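Local atomic coordinates of cytochrome C' (Allochromatium vinosum, PDB entry 1BBH), a protein that carries a covalently bound high-spin heme c with no sixth iron ligand and has electron transfer activity, although its exact function is not known. Residues 7-12 with 67-72; 44-49 with 93-98. All blocks are in the same frame, centred on the assembly; numbering follows the deposited sequence.

Interaction 1. Residues 7-12 with 67-72. With HEC (heme c), chain C.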
ATOM      1  N   GLU A   7       7.872 -14.447  -1.983  1.00 21.65           N
ATOM      2  CA  GLU A   7       6.945 -13.433  -2.492  1.00 21.29           C
ATOM      3  C   GLU A   7       6.132 -12.862  -1.380  1.00 19.95           C
ATOM      4  O   GLU A   7       5.833 -11.664  -1.367  1.00 18.44           O
ATOM      5  CB  GLU A   7       5.971 -13.988  -3.529  1.00 21.26           C
ATOM      6  CG  GLU A   7       6.790 -14.264  -4.801  1.00 27.38           C
ATOM      7  CD  GLU A   7       5.976 -14.997  -5.851  1.00 32.71           C
ATOM      8  OE1 GLU A   7       5.735 -16.179  -5.699  1.00 30.94           O
ATOM      9  OE2 GLU A   7       5.545 -14.364  -6.804  1.00 41.62           O
ATOM     10  N   GLN A   8       5.757 -13.710  -0.412  1.00 18.46           N
ATOM     11  CA  GLN A   8       5.088 -13.177   0.778  1.00 16.52           C
ATOM     12  C   GLN A   8       6.018 -12.219   1.532  1.00 13.96           C
ATOM     13  O   GLN A   8       5.569 -11.189   2.019  1.00 13.45           O
ATOM     14  CB  GLN A   8       4.668 -14.296   1.749  1.00 18.86           C
ATOM     15  CG  GLN A   8       3.570 -15.204   1.213  1.00 19.89           C
ATOM     16  CD  GLN A   8       3.413 -16.394   2.139  1.00 19.43           C
ATOM     17  OE1 GLN A   8       2.968 -16.312   3.273  1.00 23.37           O
ATOM     18  NE2 GLN A   8       3.762 -17.552   1.642  1.00 24.63           N
ATOM     19  N   ILE A   9       7.305 -12.498   1.609  1.00 13.68           N
ATOM     20  CA  ILE A   9       8.215 -11.618   2.337  1.00 14.91           C
ATOM     21  C   ILE A   9       8.346 -10.255   1.621  1.00 16.09           C
ATOM     22  O   ILE A   9       8.193  -9.200   2.244  1.00 15.18           O
ATOM     23  CB  ILE A   9       9.587 -12.327   2.496  1.00 15.67           C
ATOM     24  CG1 ILE A   9       9.412 -13.546   3.470  1.00 11.22           C
ATOM     25  CG2 ILE A   9      10.664 -11.301   2.987  1.00 15.72           C
ATOM     26  CD1 ILE A   9      10.690 -14.414   3.339  1.00 15.58           C
ATOM     27  N   GLU A  10       8.501 -10.270   0.299  1.00 17.09           N
ATOM     28  CA  GLU A  10       8.599  -9.026  -0.464  1.00 16.12           C
ATOM     29  C   GLU A  10       7.322  -8.275  -0.364  1.00 14.97           C
ATOM     30  O   GLU A  10       7.365  -7.061  -0.220  1.00 17.68           O
ATOM     31  CB  GLU A  10       8.886  -9.307  -1.921  1.00 15.70           C
ATOM     32  CG  GLU A  10      10.265  -9.926  -1.996  1.00 31.36           C
ATOM     33  CD  GLU A  10      10.618 -10.393  -3.372  1.00 44.84           C
ATOM     34  OE1 GLU A  10       9.908 -11.275  -3.869  1.00 52.17           O
ATOM     35  OE2 GLU A  10      11.593  -9.870  -3.918  1.00 51.66           O
ATOM     36  N   THR A  11       6.155  -8.894  -0.428  1.00 14.05           N
ATOM     37  CA  THR A  11       4.926  -8.137  -0.365  1.00 13.83           C
ATOM     38  C   THR A  11       4.688  -7.495   0.992  1.00 14.96           C
ATOM     39  O   THR A  11       4.248  -6.353   1.079  1.00 15.03           O
ATOM     40  CB  THR A  11       3.740  -9.074  -0.714  1.00 16.76           C
ATOM     41  OG1 THR A  11       4.061  -9.593  -2.018  1.00 18.12           O
ATOM     42  CG2 THR A  11       2.385  -8.402  -0.743  1.00 16.51           C
ATOM     43  N   ARG A  12       4.967  -8.153   2.123  1.00 14.73           N
ATOM     44  CA  ARG A  12       4.646  -7.533   3.429  1.00 12.87           C
ATOM     45  C   ARG A  12       5.636  -6.372   3.561  1.00 10.96           C
ATOM     46  O   ARG A  12       5.303  -5.300   4.057  1.00 11.64           O
ATOM     47  CB  ARG A  12       4.816  -8.603   4.632  1.00 11.39           C
ATOM     48  CG  ARG A  12       6.234  -9.160   4.618  1.00  9.59           C
ATOM     49  CD  ARG A  12       6.765  -9.850   5.825  1.00 30.37           C
ATOM     50  NE  ARG A  12       6.464 -11.225   5.765  1.00 26.47           N
ATOM     51  CZ  ARG A  12       7.180 -12.228   6.283  1.00 26.25           C
ATOM     52  NH1 ARG A  12       8.378 -12.219   6.896  1.00 19.78           N
ATOM     53  NH2 ARG A  12       6.573 -13.384   6.114  1.00 17.64           N
ATOM     54  N   GLY A  67      16.109 -17.813  -0.754  1.00 37.99           N
ATOM     55  CA  GLY A  67      16.680 -17.361  -2.007  1.00 39.94           C
ATOM     56  C   GLY A  67      17.516 -16.113  -1.850  1.00 40.25           C
ATOM     57  O   GLY A  67      18.417 -16.033  -1.011  1.00 42.53           O
ATOM     58  N   ASP A  68      17.148 -15.136  -2.678  1.00 40.24           N
ATOM     59  CA  ASP A  68      17.743 -13.791  -2.733  1.00 40.20           C
ATOM     60  C   ASP A  68      17.113 -12.857  -1.684  1.00 37.14           C
ATOM     61  O   ASP A  68      17.513 -11.704  -1.506  1.00 36.93           O
ATOM     62  CB  ASP A  68      17.485 -13.111  -4.083  1.00 49.21           C
ATOM     63  CG  ASP A  68      17.666 -13.979  -5.315  1.00 65.25           C
ATOM     64  OD1 ASP A  68      16.836 -14.875  -5.521  1.00 69.39           O
ATOM     65  OD2 ASP A  68      18.624 -13.751  -6.068  1.00 75.80           O
ATOM     66  N   VAL A  69      16.047 -13.333  -1.057  1.00 33.75           N
ATOM     67  CA  VAL A  69      15.201 -12.533  -0.211  1.00 29.91           C
ATOM     68  C   VAL A  69      15.562 -12.720   1.266  1.00 28.15           C
ATOM     69  O   VAL A  69      15.727 -13.831   1.784  1.00 27.31           O
ATOM     70  CB  VAL A  69      13.769 -12.953  -0.574  1.00 28.74           C
ATOM     71  CG1 VAL A  69      12.769 -12.254   0.298  1.00 27.28           C
ATOM     72  CG2 VAL A  69      13.490 -12.597  -2.038  1.00 29.21           C
ATOM     73  N   LYS A  70      15.783 -11.575   1.909  1.00 26.48           N
ATOM     74  CA  LYS A  70      16.042 -11.529   3.340  1.00 24.94           C
ATOM     75  C   LYS A  70      14.867 -10.952   4.148  1.00 23.04           C
ATOM     76  O   LYS A  70      14.282  -9.915   3.767  1.00 20.49           O
ATOM     77  CB  LYS A  70      17.261 -10.679   3.625  1.00 27.50           C
ATOM     78  CG  LYS A  70      18.530 -11.282   3.114  1.00 33.17           C
ATOM     79  CD  LYS A  70      19.630 -10.458   3.731  1.00 40.67           C
ATOM     80  CE  LYS A  70      20.954 -10.808   3.059  1.00 53.66           C
ATOM     81  NZ  LYS A  70      21.487 -12.098   3.474  1.00 61.68           N
ATOM     82  N   THR A  71      14.581 -11.574   5.300  1.00 19.25           N
ATOM     83  CA  THR A  71      13.517 -11.221   6.223  1.00 18.20           C
ATOM     84  C   THR A  71      14.185 -10.576   7.417  1.00 17.66           C
ATOM     85  O   THR A  71      15.226 -11.048   7.854  1.00 18.14           O
ATOM     86  CB  THR A  71      12.758 -12.321   7.035  1.00 26.40           C
ATOM     87  OG1 THR A  71      13.054 -13.690   6.727  1.00 25.46           O
ATOM     88  CG2 THR A  71      11.391 -11.868   6.939  1.00 13.58           C
ATOM     89  N   ARG A  72      13.512  -9.664   8.090  1.00 18.17           N
ATOM     90  CA  ARG A  72      13.970  -9.204   9.375  1.00 18.22           C
ATOM     91  C   ARG A  72      12.980  -9.718  10.414  1.00 16.82           C
ATOM     92  O   ARG A  72      12.997  -9.229  11.552  1.00 16.55           O
ATOM     93  CB  ARG A  72      14.026  -7.664   9.395  1.00 20.04           C
ATOM     94  CG  ARG A  72      15.127  -7.199   8.429  1.00 22.80           C
ATOM     95  CD  ARG A  72      15.933  -6.056   8.978  1.00 29.79           C
ATOM     96  NE  ARG A  72      15.120  -4.888   9.138  1.00 34.49           N
ATOM     97  CZ  ARG A  72      15.414  -3.950  10.043  1.00 31.53           C
ATOM     98  NH1 ARG A  72      16.448  -3.993  10.887  1.00 31.70           N
ATOM     99  NH2 ARG A  72      14.589  -2.940  10.087  1.00 37.23           N
TER
HETATM  100 FE   HEC C 132       6.696  -2.611  10.545  1.00 16.13          FE
HETATM  101  CHA HEC C 132       9.124  -4.055   8.709  1.00 11.96           C
HETATM  102  CHB HEC C 132       7.148   0.268   8.921  1.00 14.14           C
HETATM  103  CHC HEC C 132       3.722  -1.422  11.769  1.00 10.51           C
HETATM  104  CHD HEC C 132       6.051  -5.618  12.002  1.00  9.06           C
HETATM  105  NA  HEC C 132       7.964  -2.010   9.061  1.00 12.71           N
HETATM  106  C1A HEC C 132       8.897  -2.715   8.443  1.00 11.36           C
HETATM  107  C2A HEC C 132       9.579  -1.912   7.527  1.00 13.87           C
HETATM  108  C3A HEC C 132       8.978  -0.660   7.605  1.00 17.01           C
HETATM  109  C4A HEC C 132       7.995  -0.772   8.553  1.00 14.10           C
HETATM  110  CMA HEC C 132       9.353   0.615   6.840  1.00 19.86           C
HETATM  111  CAA HEC C 132      10.742  -2.287   6.634  1.00 20.27           C
HETATM  112  CBA HEC C 132      10.262  -2.922   5.334  1.00 29.44           C
HETATM  113  CGA HEC C 132      11.412  -3.235   4.373  1.00 35.67           C
HETATM  114  O1A HEC C 132      11.659  -2.405   3.507  1.00 40.76           O
HETATM  115  O2A HEC C 132      12.057  -4.276   4.454  1.00 37.42           O
HETATM  116  NB  HEC C 132       5.587  -0.880  10.325  1.00 15.65           N
HETATM  117  C1B HEC C 132       6.026   0.234   9.736  1.00 17.65           C
HETATM  118  C2B HEC C 132       5.231   1.342  10.031  1.00 19.07           C
HETATM  119  C3B HEC C 132       4.207   0.850  10.860  1.00 15.83           C
HETATM  120  C4B HEC C 132       4.481  -0.520  10.999  1.00 12.43           C
HETATM  121  CMB HEC C 132       5.510   2.772   9.573  1.00 15.62           C
HETATM  122  CAB HEC C 132       3.058   1.482  11.386  1.00 12.40           C
HETATM  123  CBB HEC C 132       2.240   2.467  10.631  1.00 10.20           C
HETATM  124  NC  HEC C 132       5.130  -3.405  11.642  1.00 13.41           N
HETATM  125  C1C HEC C 132       4.024  -2.779  12.047  1.00 13.59           C
HETATM  126  C2C HEC C 132       3.228  -3.616  12.828  1.00 13.76           C
HETATM  127  C3C HEC C 132       3.915  -4.830  12.980  1.00 13.72           C
HETATM  128  C4C HEC C 132       5.075  -4.649  12.218  1.00 12.68           C
HETATM  129  CMC HEC C 132       1.933  -3.129  13.442  1.00 17.80           C
HETATM  130  CAC HEC C 132       3.512  -5.990  13.750  1.00 15.38           C
HETATM  131  CBC HEC C 132       2.145  -6.229  14.360  1.00 10.93           C
HETATM  132  ND  HEC C 132       7.463  -4.514  10.381  1.00 13.93           N
HETATM  133  C1D HEC C 132       7.129  -5.591  11.128  1.00 11.26           C
HETATM  134  C2D HEC C 132       7.955  -6.667  10.857  1.00 14.09           C
HETATM  135  C3D HEC C 132       8.834  -6.203   9.908  1.00 13.20           C
HETATM  136  C4D HEC C 132       8.485  -4.884   9.640  1.00  9.87           C
HETATM  137  CMD HEC C 132       7.931  -8.110  11.412  1.00 17.56           C
HETATM  138  CAD HEC C 132       9.880  -7.020   9.195  1.00 11.25           C
HETATM  139  CBD HEC C 132       9.225  -7.680   7.966  1.00 16.21           C
HETATM  140  CGD HEC C 132      10.169  -8.566   7.164  1.00 11.00           C
HETATM  141  O1D HEC C 132      11.356  -8.303   7.002  1.00 15.68           O
HETATM  142  O2D HEC C 132       9.698  -9.569   6.675  1.00 17.37           O
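Ile9 faces Thr71 with their CA atoms 6.6 Å apart, where a turn of helix 5-31 is flanked by the irregular loop 67-72. This is the propionate edge of the heme pocket in the four-helix bundle of cytochrome c'. No hydrogen bond joins the two segments; contact is made mainly by side-chain packing, and both segments also bind the heme. Val69 and Ile9 run alongside one another, pointing opposite ways, and CG2 of Ile9 lies 3.5 Å from CG1 of Val69 and 4.1 Å from CG2 of Thr71. With CG1 of Val69 anti to the backbone N (chi1 177°), the valine divides its branches: CG1 meets the isoleucine, while CG2 is 3.8 Å from OE2 of Glu10, whose side chain lies nearly perpendicular to it. Ile9 also places CG1 over one face of the Arg12 guanidinium, 3.7 Å above the plane and toward its rim. O of Lys70, 4.0 Å from CG2 of Ile9, accepts from NE2 of the heme-binding Gln13.

Arg12 and Arg72 are both heme-binding residues, here meeting one propionate. NH1 of Arg12 donates in the guanidinium plane to O2D, although the modelled place of that oxygen is less certain; a bend at chi3 (89°) turns the arginine's end toward it. NH2 is held by the carbonyl of Leu57. A leucine in place of Arg12 would probably leave this propionate without its guanidinium partner and the Leu57 carbonyl without this donor. Arg72 uses its backbone instead: its N reaches O1D of the heme at 2.8 Å, with an N-H...O angle of 168°.

Interaction 2. Residues 44-49 with 93-98; sequences NVIAAI and GAANTL
Ile46 and Leu98 reach each other with their branch ends, CD1 to CD1 at 4.2 Å, the two side chains running at a slant to one another. In Ile46, CG1 stands anti to the carbonyl carbon (chi1 -69°), leaving CG2 for a second contact: it lies 4.2 Å from CB of Ala95. The isoleucine thus spans two positions of the facing helix, one with each branch, and both of its partners point their CB atoms toward 44-49.

Beside this apolar patch the alanines bring the backbones close together. CB of Ala95 rests 4.0 Å from CA of Ala47, and the methyl of Ala47 sits 3.7 Å from the carbonyl O of Ala95. The CA atoms of this pair are only 4.8 Å apart, an approach permitted by two side chains that end at CB. Asn96 borders the contact: although its CB points away from 44-49, its amide turns back and brings ND2 to 4.2 Å from CB of Ala47. The same ND2 donates to OD1 of Asn51, just beyond 44-49, which gives the amide a polar partner beside a contact made largely by aliphatic groups.

Two further helices pack against the patch. Ile46 also packs on Met23 and Ile26 of helix 5-31, whereas Leu98 touches Ala113 and Val117 of helix 107-128. The two segment axes approach to 8.2 Å with an angle of 150° between their N-to-C directions. Such close, roughly antiparallel packing, with small residues at the nearest point and larger aliphatic ones turned inward, belongs to the four-helix bundle of cytochrome c'.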
ATOM      1  N   ASN A  44      -5.677   7.700   5.032  1.00 10.76           N
ATOM      2  CA  ASN A  44      -6.495   6.709   4.398  1.00 12.54           C
ATOM      3  C   ASN A  44      -5.700   5.524   3.930  1.00 12.88           C
ATOM      4  O   ASN A  44      -6.180   4.366   4.005  1.00 14.01           O
ATOM      5  CB  ASN A  44      -7.256   7.330   3.217  1.00 14.51           C
ATOM      6  CG  ASN A  44      -8.457   8.094   3.708  1.00 14.53           C
ATOM      7  OD1 ASN A  44      -8.925   8.013   4.844  1.00 17.94           O
ATOM      8  ND2 ASN A  44      -9.033   8.861   2.813  1.00 18.98           N
ATOM      9  N   VAL A  45      -4.452   5.744   3.517  1.00 11.22           N
ATOM     10  CA  VAL A  45      -3.675   4.611   3.072  1.00 12.57           C
ATOM     11  C   VAL A  45      -3.291   3.778   4.297  1.00 11.54           C
ATOM     12  O   VAL A  45      -3.280   2.561   4.232  1.00  9.44           O
ATOM     13  CB  VAL A  45      -2.428   5.096   2.322  1.00 14.33           C
ATOM     14  CG1 VAL A  45      -1.439   3.977   2.045  1.00 18.18           C
ATOM     15  CG2 VAL A  45      -2.917   5.734   1.016  1.00 13.08           C
ATOM     16  N   ILE A  46      -2.995   4.386   5.427  1.00 11.13           N
ATOM     17  CA  ILE A  46      -2.521   3.588   6.568  1.00 13.78           C
ATOM     18  C   ILE A  46      -3.657   2.704   7.134  1.00 14.70           C
ATOM     19  O   ILE A  46      -3.449   1.494   7.432  1.00 14.52           O
ATOM     20  CB  ILE A  46      -1.908   4.577   7.621  1.00 12.13           C
ATOM     21  CG1 ILE A  46      -0.573   5.185   7.063  1.00 10.58           C
ATOM     22  CG2 ILE A  46      -1.586   3.813   8.943  1.00 12.66           C
ATOM     23  CD1 ILE A  46      -0.319   6.545   7.751  1.00 15.37           C
ATOM     24  N   ALA A  47      -4.854   3.319   7.275  1.00 14.48           N
ATOM     25  CA  ALA A  47      -6.061   2.590   7.636  1.00 14.19           C
ATOM     26  C   ALA A  47      -6.343   1.462   6.623  1.00 14.73           C
ATOM     27  O   ALA A  47      -6.628   0.307   7.011  1.00 13.74           O
ATOM     28  CB  ALA A  47      -7.229   3.563   7.694  1.00 12.09           C
ATOM     29  N   ALA A  48      -6.235   1.665   5.306  1.00 13.53           N
ATOM     30  CA  ALA A  48      -6.505   0.586   4.345  1.00 15.70           C
ATOM     31  C   ALA A  48      -5.452  -0.548   4.414  1.00 14.52           C
ATOM     32  O   ALA A  48      -5.787  -1.750   4.387  1.00 16.01           O
ATOM     33  CB  ALA A  48      -6.543   1.113   2.887  1.00 14.09           C
ATOM     34  N   ILE A  49      -4.169  -0.222   4.628  1.00 14.53           N
ATOM     35  CA  ILE A  49      -3.198  -1.291   4.725  1.00 14.28           C
ATOM     36  C   ILE A  49      -3.307  -1.996   6.087  1.00 15.03           C
ATOM     37  O   ILE A  49      -3.210  -3.238   6.135  1.00 15.36           O
ATOM     38  CB  ILE A  49      -1.823  -0.724   4.479  1.00 13.32           C
ATOM     39  CG1 ILE A  49      -1.863  -0.225   3.006  1.00 10.85           C
ATOM     40  CG2 ILE A  49      -0.717  -1.779   4.720  1.00 14.45           C
ATOM     41  CD1 ILE A  49      -0.508   0.321   2.611  1.00 16.79           C
ATOM     42  N   GLY A  93      -7.003  -0.315  15.390  1.00 16.11           N
ATOM     43  CA  GLY A  93      -7.807   0.683  16.072  1.00 17.13           C
ATOM     44  C   GLY A  93      -7.141   2.071  15.994  1.00 16.85           C
ATOM     45  O   GLY A  93      -7.807   3.065  15.716  1.00 16.17           O
ATOM     46  N   ALA A  94      -5.842   2.179  16.166  1.00 15.43           N
ATOM     47  CA  ALA A  94      -5.166   3.472  16.097  1.00 17.80           C
ATOM     48  C   ALA A  94      -5.188   3.997  14.654  1.00 18.00           C
ATOM     49  O   ALA A  94      -5.339   5.202  14.446  1.00 18.61           O
ATOM     50  CB  ALA A  94      -3.708   3.368  16.497  1.00 17.40           C
ATOM     51  N   ALA A  95      -5.051   3.113  13.666  1.00 15.78           N
ATOM     52  CA  ALA A  95      -5.041   3.483  12.250  1.00 15.68           C
ATOM     53  C   ALA A  95      -6.425   3.967  11.821  1.00 17.40           C
ATOM     54  O   ALA A  95      -6.581   4.950  11.073  1.00 17.51           O
ATOM     55  CB  ALA A  95      -4.689   2.305  11.349  1.00 12.70           C
ATOM     56  N   ASN A  96      -7.476   3.310  12.293  1.00 15.93           N
ATOM     57  CA  ASN A  96      -8.812   3.764  12.014  1.00 17.07           C
ATOM     58  C   ASN A  96      -9.118   5.107  12.656  1.00 18.29           C
ATOM     59  O   ASN A  96      -9.724   5.974  12.001  1.00 16.45           O
ATOM     60  CB  ASN A  96      -9.843   2.758  12.492  1.00 20.87           C
ATOM     61  CG  ASN A  96      -9.894   1.457  11.708  1.00 22.67           C
ATOM     62  OD1 ASN A  96     -10.408   0.459  12.242  1.00 27.31           O
ATOM     63  ND2 ASN A  96      -9.501   1.383  10.445  1.00 21.22           N
ATOM     64  N   THR A  97      -8.703   5.331  13.901  1.00 16.99           N
ATOM     65  CA  THR A  97      -8.878   6.652  14.481  1.00 18.40           C
ATOM     66  C   THR A  97      -8.092   7.738  13.721  1.00 16.36           C
ATOM     67  O   THR A  97      -8.611   8.857  13.585  1.00 16.41           O
ATOM     68  CB  THR A  97      -8.448   6.619  15.988  1.00 18.40           C
ATOM     69  OG1 THR A  97      -9.292   5.636  16.623  1.00 18.95           O
ATOM     70  CG2 THR A  97      -8.570   8.014  16.656  1.00 15.37           C
ATOM     71  N   LEU A  98      -6.881   7.497  13.232  1.00 16.37           N
ATOM     72  CA  LEU A  98      -6.155   8.531  12.490  1.00 15.86           C
ATOM     73  C   LEU A  98      -6.954   8.956  11.252  1.00 16.59           C
ATOM     74  O   LEU A  98      -7.011  10.152  10.952  1.00 15.69           O
ATOM     75  CB  LEU A  98      -4.781   8.029  11.983  1.00 14.35           C
ATOM     76  CG  LEU A  98      -3.504   8.844  11.754  1.00 15.04           C
ATOM     77  CD1 LEU A  98      -2.846   8.189  10.616  1.00 16.66           C
ATOM     78  CD2 LEU A  98      -3.729  10.307  11.670  1.00 14.06           C
TER

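Interactions 1 and 2 lie on opposite sides of the chain's centre, with their centres 24 Å apart and their nearest atoms about 7 Å apart, so they do not touch. The heme relates them. Interaction 1 meets the heme's propionate side through polar groups, whereas in interaction 2 the Ile46 side chain lies about 4 Å from the heme and about 7 Å from the side chain of Cys121, a covalent attachment residue of the heme. The axial ligand His125 is about 10 Å from Arg12 and about 11 Å from Ile46, measured between side chains. The segments of the two interactions alternate along the chain, in the order 7-12, 44-49, 67-72, 93-98.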